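Integron cassette protein VCH_CASS2 (Vibrio cholerae, PDB 3GK6) probably binds cationic drug-like compounds, as an effector-binding module carried on a mobile integron gene cassette. Local coordinates at residues G34-T40 with G86-A92. Numbering follows the deposited sequence.
Sequences GFVVRTT and GAFDVIA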
ATOM      1  N   GLY A  34      -2.629 -11.839  -0.783  1.00 35.78           N
ATOM      2  CA  GLY A  34      -1.250 -11.764  -1.221  1.00 33.14           C
ATOM      3  C   GLY A  34      -0.257 -12.121  -0.147  1.00 33.13           C
ATOM      4  O   GLY A  34      -0.571 -12.848   0.807  1.00 39.87           O
ATOM      5  N   PHE A  35       0.962 -11.624  -0.306  1.00 30.97           N
ATOM      6  CA  PHE A  35       2.039 -11.991   0.597  1.00 35.70           C
ATOM      7  C   PHE A  35       2.263 -10.918   1.654  1.00 31.72           C
ATOM      8  O   PHE A  35       2.219  -9.724   1.364  1.00 33.24           O
ATOM      9  CB  PHE A  35       3.323 -12.261  -0.199  1.00 31.36           C
ATOM     10  CG  PHE A  35       3.187 -13.370  -1.206  1.00 36.84           C
ATOM     11  CD1 PHE A  35       2.879 -14.665  -0.799  1.00 44.85           C
ATOM     12  CD2 PHE A  35       3.371 -13.128  -2.556  1.00 36.24           C
ATOM     13  CE1 PHE A  35       2.755 -15.691  -1.716  1.00 41.48           C
ATOM     14  CE2 PHE A  35       3.254 -14.153  -3.483  1.00 48.69           C
ATOM     15  CZ  PHE A  35       2.944 -15.440  -3.060  1.00 51.79           C
ATOM     16  N   VAL A  36       2.506 -11.349   2.883  1.00 31.11           N
ATOM     17  CA  VAL A  36       2.701 -10.406   3.971  1.00 32.16           C
ATOM     18  C   VAL A  36       4.101 -10.520   4.536  1.00 36.86           C
ATOM     19  O   VAL A  36       4.669 -11.611   4.616  1.00 37.55           O
ATOM     20  CB  VAL A  36       1.700 -10.638   5.124  1.00 41.25           C
ATOM     21  CG1 VAL A  36       1.836 -12.040   5.675  1.00 49.96           C
ATOM     22  CG2 VAL A  36       1.922  -9.614   6.226  1.00 39.63           C
ATOM     23  N   VAL A  37       4.665  -9.384   4.915  1.00 36.46           N
ATOM     24  CA  VAL A  37       5.843  -9.394   5.759  1.00 40.16           C
ATOM     25  C   VAL A  37       5.648  -8.333   6.830  1.00 37.99           C
ATOM     26  O   VAL A  37       4.936  -7.354   6.625  1.00 34.77           O
ATOM     27  CB  VAL A  37       7.142  -9.154   4.962  1.00 32.74           C
ATOM     28  CG1 VAL A  37       7.232  -7.715   4.492  1.00 36.06           C
ATOM     29  CG2 VAL A  37       8.346  -9.516   5.814  1.00 43.66           C
ATOM     30  N   ARG A  38       6.267  -8.534   7.981  1.00 34.06           N
ATOM     31  CA  ARG A  38       6.198  -7.533   9.029  1.00 36.94           C
ATOM     32  C   ARG A  38       7.494  -6.753   9.083  1.00 39.49           C
ATOM     33  O   ARG A  38       8.592  -7.325   9.032  1.00 39.57           O
ATOM     34  CB  ARG A  38       5.897  -8.181  10.383  1.00 47.23           C
ATOM     35  CG  ARG A  38       5.562  -7.184  11.471  1.00 45.10           C
ATOM     36  CD  ARG A  38       4.711  -7.831  12.559  1.00 46.56           C
ATOM     37  NE  ARG A  38       4.283  -6.855  13.554  1.00 44.84           N
ATOM     38  CZ  ARG A  38       3.210  -6.081  13.428  1.00 45.29           C
ATOM     39  NH1 ARG A  38       2.450  -6.159  12.341  1.00 38.90           N
ATOM     40  NH2 ARG A  38       2.906  -5.219  14.387  1.00 42.11           N
ATOM     41  N   THR A  39       7.385  -5.438   9.175  1.00 39.16           N
ATOM     42  CA  THR A  39       8.593  -4.627   9.163  1.00 39.70           C
ATOM     43  C   THR A  39       8.392  -3.341   9.950  1.00 35.41           C
ATOM     44  O   THR A  39       7.365  -3.148  10.602  1.00 38.33           O
ATOM     45  CB  THR A  39       9.029  -4.317   7.710  1.00 33.58           C
ATOM     46  OG1 THR A  39      10.374  -3.807   7.699  1.00 33.50           O
ATOM     47  CG2 THR A  39       8.067  -3.313   7.072  1.00 28.38           C
ATOM     48  N   THR A  40       9.391  -2.473   9.896  1.00 37.59           N
ATOM     49  CA  THR A  40       9.332  -1.177  10.546  1.00 35.45           C
ATOM     50  C   THR A  40       9.899  -0.138   9.580  1.00 35.52           C
ATOM     51  O   THR A  40      10.620  -0.485   8.637  1.00 33.07           O
ATOM     52  CB  THR A  40      10.167  -1.184  11.848  1.00 51.15           C
ATOM     53  OG1 THR A  40       9.717  -0.143  12.722  1.00 69.24           O
ATOM     54  CG2 THR A  40      11.633  -0.982  11.548  1.00 34.11           C
ATOM     55  N   GLY A  86       6.264   2.296  14.956  1.00 46.09           N
ATOM     56  CA  GLY A  86       6.171   0.901  15.347  1.00 43.36           C
ATOM     57  C   GLY A  86       6.118  -0.036  14.159  1.00 41.32           C
ATOM     58  O   GLY A  86       6.148   0.401  13.013  1.00 41.38           O
ATOM     59  N   ALA A  87       6.039  -1.331  14.430  1.00 40.95           N
ATOM     60  CA  ALA A  87       5.945  -2.314  13.363  1.00 42.24           C
ATOM     61  C   ALA A  87       4.582  -2.256  12.677  1.00 39.72           C
ATOM     62  O   ALA A  87       3.618  -1.712  13.219  1.00 42.41           O
ATOM     63  CB  ALA A  87       6.217  -3.709  13.903  1.00 39.73           C
ATOM     64  N   PHE A  88       4.517  -2.820  11.477  1.00 32.82           N
ATOM     65  CA  PHE A  88       3.268  -2.953  10.745  1.00 30.65           C
ATOM     66  C   PHE A  88       3.448  -4.059   9.722  1.00 31.11           C
ATOM     67  O   PHE A  88       4.585  -4.397   9.354  1.00 34.35           O
ATOM     68  CB  PHE A  88       2.896  -1.636  10.055  1.00 31.03           C
ATOM     69  CG  PHE A  88       4.037  -1.008   9.292  1.00 28.78           C
ATOM     70  CD1 PHE A  88       4.321  -1.399   7.992  1.00 27.19           C
ATOM     71  CD2 PHE A  88       4.841  -0.041   9.889  1.00 31.16           C
ATOM     72  CE1 PHE A  88       5.388  -0.823   7.297  1.00 29.94           C
ATOM     73  CE2 PHE A  88       5.909   0.531   9.201  1.00 36.35           C
ATOM     74  CZ  PHE A  88       6.181   0.142   7.905  1.00 34.38           C
ATOM     75  N   ASP A  89       2.340  -4.634   9.277  1.00 32.33           N
ATOM     76  CA  ASP A  89       2.376  -5.612   8.205  1.00 32.13           C
ATOM     77  C   ASP A  89       2.275  -4.879   6.884  1.00 27.81           C
ATOM     78  O   ASP A  89       1.491  -3.942   6.755  1.00 28.00           O
ATOM     79  CB  ASP A  89       1.199  -6.574   8.299  1.00 31.18           C
ATOM     80  CG  ASP A  89       1.355  -7.577   9.415  1.00 39.07           C
ATOM     81  OD1 ASP A  89       2.492  -7.781   9.868  1.00 37.84           O
ATOM     82  OD2 ASP A  89       0.334  -8.157   9.830  1.00 37.98           O
ATOM     83  N   VAL A  90       3.059  -5.325   5.911  1.00 27.37           N
ATOM     84  CA  VAL A  90       2.920  -4.868   4.533  1.00 29.09           C
ATOM     85  C   VAL A  90       2.448  -6.058   3.711  1.00 28.20           C
ATOM     86  O   VAL A  90       2.976  -7.162   3.844  1.00 30.73           O
ATOM     87  CB  VAL A  90       4.253  -4.340   3.981  1.00 29.49           C
ATOM     88  CG1 VAL A  90       4.063  -3.763   2.568  1.00 24.94           C
ATOM     89  CG2 VAL A  90       4.835  -3.294   4.926  1.00 28.41           C
ATOM     90  N   ILE A  91       1.438  -5.845   2.880  1.00 25.91           N
ATOM     91  CA  ILE A  91       0.878  -6.928   2.087  1.00 28.66           C
ATOM     92  C   ILE A  91       0.811  -6.560   0.612  1.00 28.72           C
ATOM     93  O   ILE A  91       0.109  -5.621   0.225  1.00 27.09           O
ATOM     94  CB  ILE A  91      -0.539  -7.339   2.574  1.00 31.42           C
ATOM     95  CG1 ILE A  91      -0.580  -7.424   4.104  1.00 27.71           C
ATOM     96  CG2 ILE A  91      -0.955  -8.642   1.918  1.00 30.08           C
ATOM     97  CD1 ILE A  91      -1.908  -7.920   4.687  1.00 29.37           C
ATOM     98  N   ALA A  92       1.557  -7.303  -0.201  1.00 28.37           N
ATOM     99  CA  ALA A  92       1.520  -7.166  -1.651  1.00 28.06           C
ATOM    100  C   ALA A  92       0.421  -8.100  -2.137  1.00 31.69           C
ATOM    101  O   ALA A  92       0.506  -9.325  -1.977  1.00 29.33           O
ATOM    102  CB  ALA A  92       2.870  -7.537  -2.263  1.00 25.51           C
TER
HETATM  103  O   HOH W   1       8.059   1.781  11.952  1.00 39.99           O
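R38 reaches across to D89, its non-hydrogen-bonded partner on the neighbouring antiparallel strand, and joins it in a salt bridge, R38 NH1 to D89 OD1 at 3.0 Å. With CG anti to the backbone N (chi1 -169°) and the chain extended as far as NE, the R38 guanidinium is carried to A87, whose CB lies over one of its faces, 3.7 Å from R38 NH2. OD1 sits in the guanidinium plane, yet NH1 meets the carboxylate from above, the two planes standing 83° apart. N79 holds both ends: its carbonyl takes a second bond from R38 NH1, and its side-chain amide bonds D89 OD2. These two strands, parts of 18-39 and 88-94, are neighbours in the closed antiparallel barrel of the protein, laced here by three pairs of backbone bonds, F35 with A92, V37 with V90 and T39 with F88. On the other face of the sheet F88 lies alongside T39, F88 CE1 touching T39 CG2 at 3.7 Å. In F88, CG lies between the backbone N and the carbonyl carbon (chi1 48°), which places one ring face against T39 O, 4.0 Å from the ring plane and over its centre, while T39 OG1 bonds to E44 and K51. Past the last backbone pair, a water takes a bond from T40 OG1 and donates to G86 O at 2.6 Å.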